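Local coordinates for uncharacterized ParM protein (Staphylococcus aureus, PDB 3JS6) that probably polymerises into dynamic actin-like filaments that segregate plasmid DNA, at residues A[185-199]-A[209-221]. Residues are numbered along the deposited sequence; the frame is centred on the assembly and turned at random.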
loop_
_atom_site.group_PDB
_atom_site.type_symbol
_atom_site.label_atom_id
_atom_site.label_comp_id
_atom_site.label_asym_id
_atom_site.label_seq_id
_atom_site.Cartn_x
_atom_site.Cartn_y
_atom_site.Cartn_z
ATOM N N LYS A 185 11.084 -21.005 3.183
ATOM C CA LYS A 185 9.718 -20.829 3.660
ATOM C C LYS A 185 9.690 -19.497 4.399
ATOM O O LYS A 185 10.488 -19.258 5.319
ATOM C CB LYS A 185 9.339 -21.971 4.592
ATOM C CG LYS A 185 7.897 -21.968 5.027
ATOM C CD LYS A 185 7.533 -23.324 5.610
ATOM C CE LYS A 185 6.160 -23.319 6.245
ATOM N NZ LYS A 185 5.734 -24.697 6.597
ATOM N N TYR A 186 8.789 -18.619 3.977
ATOM C CA TYR A 186 8.706 -17.291 4.575
ATOM C C TYR A 186 7.281 -16.929 4.823
ATOM O O TYR A 186 6.401 -17.339 4.070
ATOM C CB TYR A 186 9.276 -16.231 3.627
ATOM C CG TYR A 186 10.742 -16.382 3.350
ATOM C CD1 TYR A 186 11.208 -17.422 2.559
ATOM C CD2 TYR A 186 11.671 -15.515 3.925
ATOM C CE1 TYR A 186 12.578 -17.599 2.345
ATOM C CE2 TYR A 186 13.037 -15.683 3.722
ATOM C CZ TYR A 186 13.480 -16.727 2.931
ATOM O OH TYR A 186 14.821 -16.910 2.713
ATOM N N SER A 187 7.048 -16.122 5.849
ATOM C CA SER A 187 5.696 -15.700 6.118
ATOM C C SER A 187 5.691 -14.205 6.274
ATOM O O SER A 187 6.666 -13.599 6.728
ATOM C CB SER A 187 5.148 -16.368 7.383
ATOM O OG SER A 187 4.977 -17.765 7.190
ATOM N N VAL A 188 4.609 -13.609 5.828
ATOM C CA VAL A 188 4.434 -12.174 5.957
ATOM C C VAL A 188 3.331 -12.030 6.992
ATOM O O VAL A 188 2.216 -12.508 6.766
ATOM C CB VAL A 188 3.957 -11.531 4.652
ATOM C CG1 VAL A 188 3.701 -10.010 4.885
ATOM C CG2 VAL A 188 5.000 -11.747 3.561
ATOM N N LEU A 189 3.669 -11.401 8.118
ATOM C CA LEU A 189 2.760 -11.166 9.243
ATOM C C LEU A 189 2.378 -9.680 9.210
ATOM O O LEU A 189 3.139 -8.809 9.646
ATOM C CB LEU A 189 3.482 -11.537 10.562
ATOM C CG LEU A 189 2.821 -11.095 11.876
ATOM C CD1 LEU A 189 1.418 -11.678 11.953
ATOM C CD2 LEU A 189 3.661 -11.543 13.080
ATOM N N ASP A 190 1.186 -9.399 8.688
ATOM C CA ASP A 190 0.706 -8.032 8.494
ATOM C C ASP A 190 -0.328 -7.545 9.540
ATOM O O ASP A 190 -1.488 -7.948 9.502
ATOM C CB ASP A 190 0.117 -7.982 7.069
ATOM C CG ASP A 190 -0.315 -6.603 6.639
ATOM O OD1 ASP A 190 -0.556 -6.456 5.425
ATOM O OD2 ASP A 190 -0.430 -5.676 7.474
ATOM N N PHE A 191 0.104 -6.681 10.456
ATOM C CA PHE A 191 -0.778 -6.124 11.488
ATOM C C PHE A 191 -1.522 -4.923 10.914
ATOM O O PHE A 191 -1.003 -3.808 10.898
ATOM C CB PHE A 191 0.028 -5.688 12.722
ATOM C CG PHE A 191 0.597 -6.830 13.505
ATOM C CD1 PHE A 191 1.935 -7.192 13.361
ATOM C CD2 PHE A 191 -0.210 -7.557 14.377
ATOM C CE1 PHE A 191 2.463 -8.252 14.069
ATOM C CE2 PHE A 191 0.306 -8.637 15.103
ATOM C CZ PHE A 191 1.641 -8.987 14.952
ATOM N N GLY A 192 -2.730 -5.163 10.414
ATOM C CA GLY A 192 -3.511 -4.087 9.829
ATOM C C GLY A 192 -4.419 -3.430 10.854
ATOM O O GLY A 192 -4.437 -3.834 12.012
ATOM N N SER A 193 -5.162 -2.415 10.431
ATOM C CA SER A 193 -6.070 -1.724 11.334
ATOM C C SER A 193 -7.235 -2.610 11.803
ATOM O O SER A 193 -7.606 -2.586 12.974
ATOM C CB SER A 193 -6.618 -0.483 10.646
ATOM O OG SER A 193 -7.158 -0.835 9.391
ATOM N N GLY A 194 -7.796 -3.399 10.894
ATOM C CA GLY A 194 -8.920 -4.241 11.254
ATOM C C GLY A 194 -8.672 -5.735 11.243
ATOM O O GLY A 194 -9.475 -6.507 11.769
ATOM N N THR A 195 -7.562 -6.161 10.653
ATOM C CA THR A 195 -7.245 -7.581 10.593
ATOM C C THR A 195 -5.740 -7.785 10.698
ATOM O O THR A 195 -4.971 -6.839 10.528
ATOM C CB THR A 195 -7.720 -8.205 9.256
ATOM O OG1 THR A 195 -6.978 -7.638 8.169
ATOM C CG2 THR A 195 -9.201 -7.934 9.036
ATOM N N THR A 196 -5.344 -9.019 10.986
ATOM C CA THR A 196 -3.936 -9.401 11.074
ATOM C C THR A 196 -3.813 -10.549 10.084
ATOM O O THR A 196 -4.382 -11.618 10.276
ATOM C CB THR A 196 -3.566 -9.865 12.484
ATOM O OG1 THR A 196 -3.736 -8.775 13.392
ATOM C CG2 THR A 196 -2.114 -10.342 12.531
ATOM N N ILE A 197 -3.081 -10.305 9.005
ATOM C CA ILE A 197 -2.941 -11.271 7.927
ATOM C C ILE A 197 -1.616 -12.024 7.860
ATOM O O ILE A 197 -0.554 -11.415 7.936
ATOM C CB ILE A 197 -3.108 -10.550 6.559
ATOM C CG1 ILE A 197 -4.235 -9.521 6.634
ATOM C CG2 ILE A 197 -3.359 -11.558 5.454
ATOM C CD1 ILE A 197 -5.574 -10.106 6.905
ATOM N N ILE A 198 -1.679 -13.341 7.690
ATOM C CA ILE A 198 -0.466 -14.141 7.545
ATOM C C ILE A 198 -0.517 -14.809 6.182
ATOM O O ILE A 198 -1.502 -15.481 5.850
ATOM C CB ILE A 198 -0.343 -15.235 8.616
ATOM C CG1 ILE A 198 -0.026 -14.621 9.988
ATOM C CG2 ILE A 198 0.777 -16.212 8.228
ATOM C CD1 ILE A 198 -1.093 -13.681 10.554
ATOM N N ASP A 199 0.533 -14.598 5.384
ATOM C CA ASP A 199 0.656 -15.183 4.060
ATOM C C ASP A 199 1.969 -15.928 4.053
ATOM O O ASP A 199 3.031 -15.347 4.305
ATOM C CB ASP A 199 0.668 -14.093 2.976
ATOM C CG ASP A 199 -0.719 -13.573 2.677
ATOM O OD1 ASP A 199 -1.507 -14.303 2.055
ATOM O OD2 ASP A 199 -1.037 -12.444 3.089
ATOM N N GLU A 209 -2.810 -23.188 2.178
ATOM C CA GLU A 209 -3.082 -24.033 3.340
ATOM C C GLU A 209 -2.373 -23.534 4.605
ATOM O O GLU A 209 -2.735 -23.923 5.715
ATOM C CB GLU A 209 -2.642 -25.475 3.075
ATOM C CG GLU A 209 -3.085 -26.030 1.736
ATOM C CD GLU A 209 -2.485 -27.398 1.452
ATOM O OE1 GLU A 209 -2.748 -28.351 2.228
ATOM O OE2 GLU A 209 -1.748 -27.519 0.448
ATOM N N GLU A 210 -1.357 -22.691 4.445
ATOM C CA GLU A 210 -0.632 -22.180 5.611
ATOM C C GLU A 210 -0.743 -20.667 5.773
ATOM O O GLU A 210 0.095 -20.036 6.411
ATOM C CB GLU A 210 0.838 -22.581 5.536
ATOM C CG GLU A 210 1.068 -24.087 5.367
ATOM C CD GLU A 210 2.543 -24.442 5.269
ATOM O OE1 GLU A 210 3.267 -23.799 4.478
ATOM O OE2 GLU A 210 2.978 -25.367 5.979
ATOM N N SER A 211 -1.782 -20.091 5.182
ATOM C CA SER A 211 -2.029 -18.653 5.268
ATOM C C SER A 211 -3.359 -18.488 5.990
ATOM O O SER A 211 -4.214 -19.377 5.927
ATOM C CB SER A 211 -2.108 -18.061 3.860
ATOM O OG SER A 211 -0.907 -18.367 3.162
ATOM N N PHE A 212 -3.533 -17.384 6.700
ATOM C CA PHE A 212 -4.788 -17.165 7.407
ATOM C C PHE A 212 -4.973 -15.717 7.801
ATOM O O PHE A 212 -4.059 -14.892 7.648
ATOM C CB PHE A 212 -4.879 -18.055 8.661
ATOM C CG PHE A 212 -3.761 -17.855 9.642
ATOM C CD1 PHE A 212 -2.523 -18.472 9.440
ATOM C CD2 PHE A 212 -3.937 -17.054 10.768
ATOM C CE1 PHE A 212 -1.474 -18.297 10.351
ATOM C CE2 PHE A 212 -2.901 -16.869 11.685
ATOM C CZ PHE A 212 -1.659 -17.495 11.477
ATOM N N VAL A 213 -6.166 -15.415 8.310
ATOM C CA VAL A 213 -6.493 -14.067 8.751
ATOM C C VAL A 213 -7.167 -14.069 10.124
ATOM O O VAL A 213 -8.030 -14.892 10.388
ATOM C CB VAL A 213 -7.438 -13.375 7.770
ATOM C CG1 VAL A 213 -7.734 -11.956 8.254
ATOM C CG2 VAL A 213 -6.815 -13.348 6.376
ATOM N N ILE A 214 -6.743 -13.153 10.990
ATOM C CA ILE A 214 -7.317 -12.999 12.319
ATOM C C ILE A 214 -8.144 -11.729 12.151
ATOM O O ILE A 214 -7.639 -10.718 11.651
ATOM C CB ILE A 214 -6.219 -12.780 13.400
ATOM C CG1 ILE A 214 -5.245 -13.953 13.405
ATOM C CG2 ILE A 214 -6.851 -12.619 14.776
ATOM C CD1 ILE A 214 -5.903 -15.304 13.435
ATOM N N ASN A 215 -9.415 -11.772 12.537
ATOM C CA ASN A 215 -10.277 -10.610 12.366
ATOM C C ASN A 215 -10.186 -9.610 13.507
ATOM O O ASN A 215 -11.205 -9.151 14.028
ATOM C CB ASN A 215 -11.730 -11.053 12.166
ATOM C CG ASN A 215 -12.586 -9.968 11.543
ATOM O OD1 ASN A 215 -12.170 -9.309 10.584
ATOM N ND2 ASN A 215 -13.799 -9.786 12.073
ATOM N N LYS A 216 -8.957 -9.278 13.883
ATOM C CA LYS A 216 -8.681 -8.318 14.946
ATOM C C LYS A 216 -7.479 -7.508 14.470
ATOM O O LYS A 216 -6.522 -8.077 13.948
ATOM C CB LYS A 216 -8.340 -9.051 16.249
ATOM C CG LYS A 216 -9.472 -9.944 16.772
ATOM C CD LYS A 216 -8.947 -11.168 17.531
ATOM C CE LYS A 216 -8.167 -10.775 18.778
ATOM N NZ LYS A 216 -7.751 -11.973 19.564
ATOM N N GLY A 217 -7.529 -6.191 14.642
ATOM C CA GLY A 217 -6.432 -5.350 14.203
ATOM C C GLY A 217 -6.000 -4.347 15.250
ATOM O O GLY A 217 -6.309 -4.504 16.437
ATOM N N THR A 218 -5.283 -3.316 14.817
ATOM C CA THR A 218 -4.803 -2.296 15.742
ATOM C C THR A 218 -5.951 -1.522 16.402
ATOM O O THR A 218 -5.846 -1.124 17.559
ATOM C CB THR A 218 -3.849 -1.318 15.036
ATOM O OG1 THR A 218 -4.536 -0.660 13.965
ATOM C CG2 THR A 218 -2.639 -2.077 14.483
ATOM N N ILE A 219 -7.036 -1.310 15.665
ATOM C CA ILE A 219 -8.205 -0.615 16.204
ATOM C C ILE A 219 -8.712 -1.423 17.408
ATOM O O ILE A 219 -8.935 -0.876 18.486
ATOM C CB ILE A 219 -9.305 -0.487 15.118
ATOM C CG1 ILE A 219 -8.812 0.453 14.013
ATOM C CG2 ILE A 219 -10.613 0.010 15.731
ATOM C CD1 ILE A 219 -9.708 0.535 12.798
ATOM N N ASP A 220 -8.862 -2.732 17.228
ATOM C CA ASP A 220 -9.300 -3.601 18.316
ATOM C C ASP A 220 -8.305 -3.557 19.482
ATOM O O ASP A 220 -8.698 -3.606 20.658
ATOM C CB ASP A 220 -9.419 -5.046 17.838
ATOM C CG ASP A 220 -10.530 -5.236 16.842
ATOM O OD1 ASP A 220 -11.708 -5.288 17.269
ATOM O OD2 ASP A 220 -10.222 -5.321 15.629
ATOM N N PHE A 221 -7.017 -3.484 19.154
ATOM C CA PHE A 221 -5.974 -3.436 20.175
ATOM C C PHE A 221 -6.164 -2.217 21.082
ATOM O O PHE A 221 -6.370 -2.349 22.290
ATOM C CB PHE A 221 -4.592 -3.362 19.506
ATOM C CG PHE A 221 -3.432 -3.449 20.473
ATOM C CD1 PHE A 221 -3.252 -4.581 21.266
ATOM C CD2 PHE A 221 -2.501 -2.417 20.554
ATOM C CE1 PHE A 221 -2.160 -4.687 22.123
ATOM C CE2 PHE A 221 -1.400 -2.508 21.410
ATOM C CZ PHE A 221 -1.229 -3.646 22.196
#
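Two successive carbonyls in the turn after strand 185-191, Gly192 O and Ser193 O, receive the first amides of helix 218-228: Thr218 N reaches Gly192 O at 3.0 Å and Ile219 N reaches Ser193 O at 3.0 Å, the latter on a lone pair. Helix-start amides lack a carbonyl of their own helix, and the turn supplies it. Gly217, the N-cap residue, lays its CA 3.2 Å from Ser193 O and 3.3 Å from Gly192 O, so turn and N-cap backbones pack directly together, as the bare CA of glycine permits. Asp220, at N3, accepts the Gly217 N-H through OD2, one half of a capping box, glycine having no side chain to return the bond; its negative charge probably suits the positive helix end. Thr196 OG1 donates to Lys216 O, just ahead of the N-cap, at 2.9 Å; with OG1 anti to its own carbonyl carbon (chi1 -63°), the small hydroxyl ties loop to strand.

From there strands 196-199 and 212-214 run antiparallel, with paired backbone bonds joining Thr196 to Ile214 and Ile198 to Phe212. On the face shared by these four residues, Ile198 lies alongside the Phe212 ring, its CB over the ring face 3.9 Å from the centroid, while CD1 of Ile214 meets the ring edge in plane. Phe212 adopts chi1 58°, which sets its ring against the branched isoleucine; Ile214 also packs on helix 263-284. At the far end the extended Lys185 crosses Glu210, and its NZ forms a 2.9 Å salt bridge with OE2, on the syn side but 30° out of the carboxylate plane, a second bond running to Val285 O. Altogether this is a beta hairpin at the margin of a five-stranded mixed sheet, leading into a capped helix, in the C-terminal MreB-like region of an actin-family fold.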